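Long-range contact in uncharacterized protein (Bombyx mori, PDB 5AZ0), which is an aldo-keto reductase (AKR2E5) that probably reduces aldehydes and ketones with a nicotinamide cofactor: residues 17-29 with 45-58. Sequence-based numbering, arbitrary orientation.
With ACT (acetate ion), chain F.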
loop_
_atom_site.group_PDB
_atom_site.type_symbol
_atom_site.label_atom_id
_atom_site.label_comp_id
_atom_site.label_asym_id
_atom_site.label_seq_id
_atom_site.Cartn_x
_atom_site.Cartn_y
_atom_site.Cartn_z
ATOM N N ILE A 17 -10.919 -7.958 -1.669
ATOM C CA ILE A 17 -10.179 -6.768 -1.805
ATOM C C ILE A 17 -9.991 -6.451 -3.299
ATOM O O ILE A 17 -9.528 -7.293 -4.021
ATOM C CB ILE A 17 -8.845 -6.854 -1.096
ATOM C CG1 ILE A 17 -8.179 -5.455 -1.105
ATOM C CG2 ILE A 17 -7.903 -7.904 -1.680
ATOM C CD1 ILE A 17 -7.004 -5.356 -0.126
ATOM N N PRO A 18 -10.360 -5.245 -3.744
ATOM C CA PRO A 18 -10.179 -4.918 -5.173
ATOM C C PRO A 18 -8.715 -4.872 -5.525
ATOM O O PRO A 18 -7.886 -4.285 -4.756
ATOM C CB PRO A 18 -10.823 -3.507 -5.308
ATOM C CG PRO A 18 -11.852 -3.451 -4.200
ATOM C CD PRO A 18 -11.196 -4.225 -3.051
ATOM N N ALA A 19 -8.410 -5.423 -6.697
ATOM C CA ALA A 19 -7.021 -5.638 -7.163
ATOM C C ALA A 19 -6.245 -4.407 -7.472
ATOM O O ALA A 19 -5.013 -4.451 -7.648
ATOM C CB ALA A 19 -7.035 -6.487 -8.357
ATOM N N LEU A 20 -6.946 -3.273 -7.523
ATOM C CA LEU A 20 -6.314 -1.985 -7.672
ATOM C C LEU A 20 -6.899 -1.048 -6.644
ATOM O O LEU A 20 -8.082 -1.124 -6.342
ATOM C CB LEU A 20 -6.593 -1.503 -9.054
ATOM C CG LEU A 20 -5.944 -0.246 -9.593
ATOM C CD1 LEU A 20 -4.525 -0.596 -9.966
ATOM C CD2 LEU A 20 -6.749 0.156 -10.857
ATOM N N GLY A 21 -6.039 -0.246 -6.036
ATOM C CA GLY A 21 -6.423 0.743 -5.034
ATOM C C GLY A 21 -5.858 2.127 -5.340
ATOM O O GLY A 21 -4.799 2.247 -5.982
ATOM N N TYR A 22 -6.574 3.160 -4.874
ATOM C CA TYR A 22 -6.213 4.540 -5.067
ATOM C C TYR A 22 -5.298 4.995 -3.930
ATOM O O TYR A 22 -5.716 5.111 -2.791
ATOM C CB TYR A 22 -7.521 5.419 -5.188
ATOM C CG TYR A 22 -7.278 6.873 -5.469
ATOM C CD1 TYR A 22 -6.979 7.769 -4.446
ATOM C CD2 TYR A 22 -7.340 7.358 -6.765
ATOM C CE1 TYR A 22 -6.747 9.123 -4.725
ATOM C CE2 TYR A 22 -7.098 8.701 -7.043
ATOM C CZ TYR A 22 -6.839 9.569 -6.039
ATOM O OH TYR A 22 -6.547 10.858 -6.386
ATOM N N GLY A 23 -4.041 5.261 -4.239
ATOM C CA GLY A 23 -3.082 5.731 -3.274
ATOM C C GLY A 23 -3.267 7.197 -2.847
ATOM O O GLY A 23 -3.686 8.034 -3.641
ATOM N N THR A 24 -2.979 7.490 -1.588
ATOM C CA THR A 24 -3.236 8.804 -1.018
ATOM C C THR A 24 -2.030 9.429 -0.328
ATOM O O THR A 24 -2.173 10.470 0.337
ATOM C CB THR A 24 -4.417 8.768 -0.049
ATOM O OG1 THR A 24 -4.119 8.013 1.126
ATOM C CG2 THR A 24 -5.666 8.241 -0.712
ATOM N N TRP A 25 -0.853 8.815 -0.469
ATOM C CA TRP A 25 0.357 9.398 0.105
ATOM C C TRP A 25 1.076 10.335 -0.869
ATOM O O TRP A 25 1.525 9.919 -1.955
ATOM C CB TRP A 25 1.317 8.291 0.422
ATOM C CG TRP A 25 2.664 8.706 0.846
ATOM C CD1 TRP A 25 3.863 8.129 0.420
ATOM C CD2 TRP A 25 3.012 9.666 1.842
ATOM N NE1 TRP A 25 4.908 8.687 1.097
ATOM C CE2 TRP A 25 4.435 9.642 1.964
ATOM C CE3 TRP A 25 2.280 10.550 2.637
ATOM C CZ2 TRP A 25 5.142 10.477 2.861
ATOM C CZ3 TRP A 25 2.976 11.412 3.489
ATOM C CH2 TRP A 25 4.408 11.348 3.618
ATOM N N LEU A 26 1.226 11.569 -0.463
ATOM C CA LEU A 26 1.752 12.615 -1.350
ATOM C C LEU A 26 3.275 12.740 -1.343
ATOM O O LEU A 26 3.838 13.309 -2.266
ATOM C CB LEU A 26 1.074 13.967 -1.054
ATOM C CG LEU A 26 -0.373 13.995 -1.550
ATOM C CD1 LEU A 26 -0.998 15.332 -1.234
ATOM C CD2 LEU A 26 -0.546 13.696 -3.026
ATOM N N GLY A 27 3.937 12.181 -0.354
ATOM C CA GLY A 27 5.388 12.174 -0.311
ATOM C C GLY A 27 5.963 13.264 0.587
ATOM O O GLY A 27 5.265 14.224 1.005
ATOM N N VAL A 28 7.246 13.066 0.903
ATOM C CA VAL A 28 8.034 13.958 1.746
ATOM C C VAL A 28 9.140 14.452 0.783
ATOM O O VAL A 28 10.141 13.776 0.598
ATOM C CB VAL A 28 8.512 13.251 3.077
ATOM C CG1 VAL A 28 9.024 11.820 2.855
ATOM C CG2 VAL A 28 9.552 14.069 3.833
ATOM N N SER A 29 8.909 15.600 0.127
ATOM C CA SER A 29 9.826 16.171 -0.894
ATOM C C SER A 29 10.366 17.557 -0.504
ATOM O O SER A 29 11.375 17.664 0.207
ATOM C CB SER A 29 9.133 16.214 -2.271
ATOM O OG SER A 29 7.727 16.020 -2.164
ATOM N N ASP A 45 9.206 19.197 5.073
ATOM C CA ASP A 45 9.199 18.614 3.744
ATOM C C ASP A 45 7.993 17.692 3.346
ATOM O O ASP A 45 8.049 17.154 2.242
ATOM C CB ASP A 45 10.590 17.960 3.372
ATOM C CG ASP A 45 11.277 17.205 4.534
ATOM O OD1 ASP A 45 10.678 17.000 5.603
ATOM O OD2 ASP A 45 12.449 16.802 4.366
ATOM N N PHE A 46 6.915 17.521 4.148
ATOM C CA PHE A 46 5.655 16.867 3.601
ATOM C C PHE A 46 5.029 17.806 2.599
ATOM O O PHE A 46 4.821 18.979 2.920
ATOM C CB PHE A 46 4.552 16.506 4.640
ATOM C CG PHE A 46 3.150 16.232 4.014
ATOM C CD1 PHE A 46 2.869 15.031 3.356
ATOM C CD2 PHE A 46 2.103 17.188 4.092
ATOM C CE1 PHE A 46 1.609 14.804 2.786
ATOM C CE2 PHE A 46 0.831 16.946 3.515
ATOM C CZ PHE A 46 0.588 15.748 2.867
ATOM N N ASP A 47 4.696 17.313 1.413
ATOM C CA ASP A 47 4.163 18.215 0.409
ATOM C C ASP A 47 2.656 18.208 0.350
ATOM O O ASP A 47 2.091 17.300 -0.252
ATOM C CB ASP A 47 4.690 17.915 -0.993
ATOM C CG ASP A 47 4.078 18.878 -2.021
ATOM O OD1 ASP A 47 4.176 20.109 -1.774
ATOM O OD2 ASP A 47 3.410 18.421 -2.988
ATOM N N GLY A 48 2.008 19.236 0.911
ATOM C CA GLY A 48 0.533 19.394 0.819
ATOM C C GLY A 48 -0.078 20.017 -0.442
ATOM O O GLY A 48 -1.317 20.102 -0.594
ATOM N N THR A 49 0.772 20.459 -1.362
ATOM C CA THR A 49 0.327 21.345 -2.446
ATOM C C THR A 49 -0.715 20.704 -3.371
ATOM O O THR A 49 -1.644 21.380 -3.850
ATOM C CB THR A 49 1.537 21.800 -3.273
ATOM O OG1 THR A 49 2.445 22.457 -2.392
ATOM C CG2 THR A 49 1.115 22.748 -4.398
ATOM N N ASP A 50 -0.545 19.392 -3.592
ATOM C CA ASP A 50 -1.406 18.582 -4.478
ATOM C C ASP A 50 -2.700 18.015 -3.841
ATOM O O ASP A 50 -3.478 17.311 -4.519
ATOM C CB ASP A 50 -0.567 17.441 -5.073
ATOM C CG ASP A 50 0.538 17.947 -6.015
ATOM O OD1 ASP A 50 0.268 18.836 -6.834
ATOM O OD2 ASP A 50 1.672 17.452 -5.927
ATOM N N ILE A 51 -2.986 18.365 -2.595
ATOM C CA ILE A 51 -4.180 17.813 -1.949
ATOM C C ILE A 51 -5.420 17.984 -2.778
ATOM O O ILE A 51 -6.098 16.983 -3.131
ATOM C CB ILE A 51 -4.297 18.277 -0.497
ATOM C CG1 ILE A 51 -3.232 17.583 0.340
ATOM C CG2 ILE A 51 -5.701 17.983 0.043
ATOM C CD1 ILE A 51 -3.096 18.105 1.774
ATOM N N PRO A 52 -5.702 19.228 -3.204
ATOM C CA PRO A 52 -6.958 19.393 -3.952
ATOM C C PRO A 52 -7.070 18.506 -5.151
ATOM O O PRO A 52 -8.173 18.076 -5.526
ATOM C CB PRO A 52 -6.921 20.891 -4.395
ATOM C CG PRO A 52 -5.919 21.567 -3.512
ATOM C CD PRO A 52 -5.029 20.511 -2.874
ATOM N N LYS A 53 -5.937 18.287 -5.827
ATOM C CA LYS A 53 -5.927 17.461 -7.058
ATOM C C LYS A 53 -6.128 15.963 -6.705
ATOM O O LYS A 53 -6.884 15.253 -7.398
ATOM C CB LYS A 53 -4.639 17.666 -7.855
ATOM C CG LYS A 53 -4.180 19.129 -7.923
ATOM C CD LYS A 53 -3.099 19.354 -8.965
ATOM C CE LYS A 53 -3.676 19.460 -10.366
ATOM N NZ LYS A 53 -2.577 19.331 -11.358
ATOM N N LEU A 54 -5.530 15.544 -5.587
ATOM C CA LEU A 54 -5.719 14.167 -5.056
ATOM C C LEU A 54 -7.177 13.890 -4.794
ATOM O O LEU A 54 -7.704 12.832 -5.176
ATOM C CB LEU A 54 -4.911 13.968 -3.759
ATOM C CG LEU A 54 -4.991 12.600 -3.055
ATOM C CD1 LEU A 54 -4.241 11.598 -3.905
ATOM C CD2 LEU A 54 -4.366 12.660 -1.669
ATOM N N LEU A 55 -7.868 14.901 -4.236
ATOM C CA LEU A 55 -9.279 14.742 -3.847
ATOM C C LEU A 55 -10.209 14.749 -5.011
ATOM O O LEU A 55 -11.127 13.954 -5.102
ATOM C CB LEU A 55 -9.676 15.861 -2.902
ATOM C CG LEU A 55 -8.880 15.902 -1.623
ATOM C CD1 LEU A 55 -9.377 17.094 -0.777
ATOM C CD2 LEU A 55 -8.948 14.570 -0.903
ATOM N N ASP A 56 -9.980 15.685 -5.916
ATOM C CA ASP A 56 -10.712 15.737 -7.185
ATOM C C ASP A 56 -10.459 14.474 -8.016
ATOM O O ASP A 56 -11.410 13.870 -8.500
ATOM C CB ASP A 56 -10.339 17.053 -7.924
ATOM C CG ASP A 56 -11.116 17.273 -9.188
ATOM O OD1 ASP A 56 -12.353 17.041 -9.215
ATOM O OD2 ASP A 56 -10.441 17.622 -10.185
ATOM N N ALA A 57 -9.203 14.000 -8.124
ATOM C CA ALA A 57 -8.983 12.704 -8.873
ATOM C C ALA A 57 -9.584 11.485 -8.119
ATOM O O ALA A 57 -10.113 10.542 -8.741
ATOM C CB ALA A 57 -7.510 12.528 -9.224
ATOM N N LEU A 58 -9.688 11.591 -6.779
ATOM C CA LEU A 58 -10.437 10.542 -5.995
ATOM C C LEU A 58 -11.911 10.468 -6.336
ATOM O O LEU A 58 -12.512 9.360 -6.578
ATOM C CB LEU A 58 -10.208 10.689 -4.475
ATOM C CG LEU A 58 -10.950 9.729 -3.512
ATOM C CD1 LEU A 58 -10.774 8.260 -3.852
ATOM C CD2 LEU A 58 -10.447 10.027 -2.118
HETATM C C ACT F . -0.390 5.036 -0.947
HETATM O O ACT F . 0.051 5.983 -1.628
HETATM O OXT ACT F . -1.535 5.009 -0.452
HETATM C CH3 ACT F . 0.501 3.858 -0.724
#
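Tyr22 on strand 22-23 meets Leu54, Ala57 and Leu58 of helix 51-64, packing the first strand of the aldo-keto reductase TIM barrel against the helix that follows it. Strand 68-70 comes next and pairs in parallel with 22-23, which completes a beta-alpha-beta crossover.

CG of Tyr22 stands anti to its backbone nitrogen, which sends the ring out to the helix. There Leu58 CA lies over one ring face, 4.1 Å from the centroid and 25° off the normal, a CH-pi contact offset toward the rim. Leu54 divides its branches: CD1 touches Tyr22 CE1 while CD2 reaches the Thr24 backbone. Further along, Leu26 CD1 meets Ile51 CG1 at 3.5 Å, the two side chains crossing at roughly a right angle in the first turn of the helix. The Trp25 and Phe46 rings are near parallel, planes at 23°, yet their centroids are 5.8 Å apart, so far displaced that they barely overlap; the touch is made by Trp25 CZ3 and Phe46 CD1. Tyr75 stacks on the same indole.

The polar contacts are few and mostly backbone-borne. Beyond the barrel strand, the loops touch through a single bridge between Val28 and Phe46, where Asp47 N donates to Gly27 O over 3.2 Å, nearly straight at 172°. The Ser29 N to Asp45 O bond is weak and strongly bent, in a poorly ordered region. An acetate, probably from crystallisation, accepts bonds from Thr24 N and Trp25 N, while Thr24 OG1 is held by Asp70 O. At the helix, Tyr22 OH makes a weak bond of 2.6 Å to Leu54 O, a carbonyl that also accepts Leu58 N at 2.8 Å.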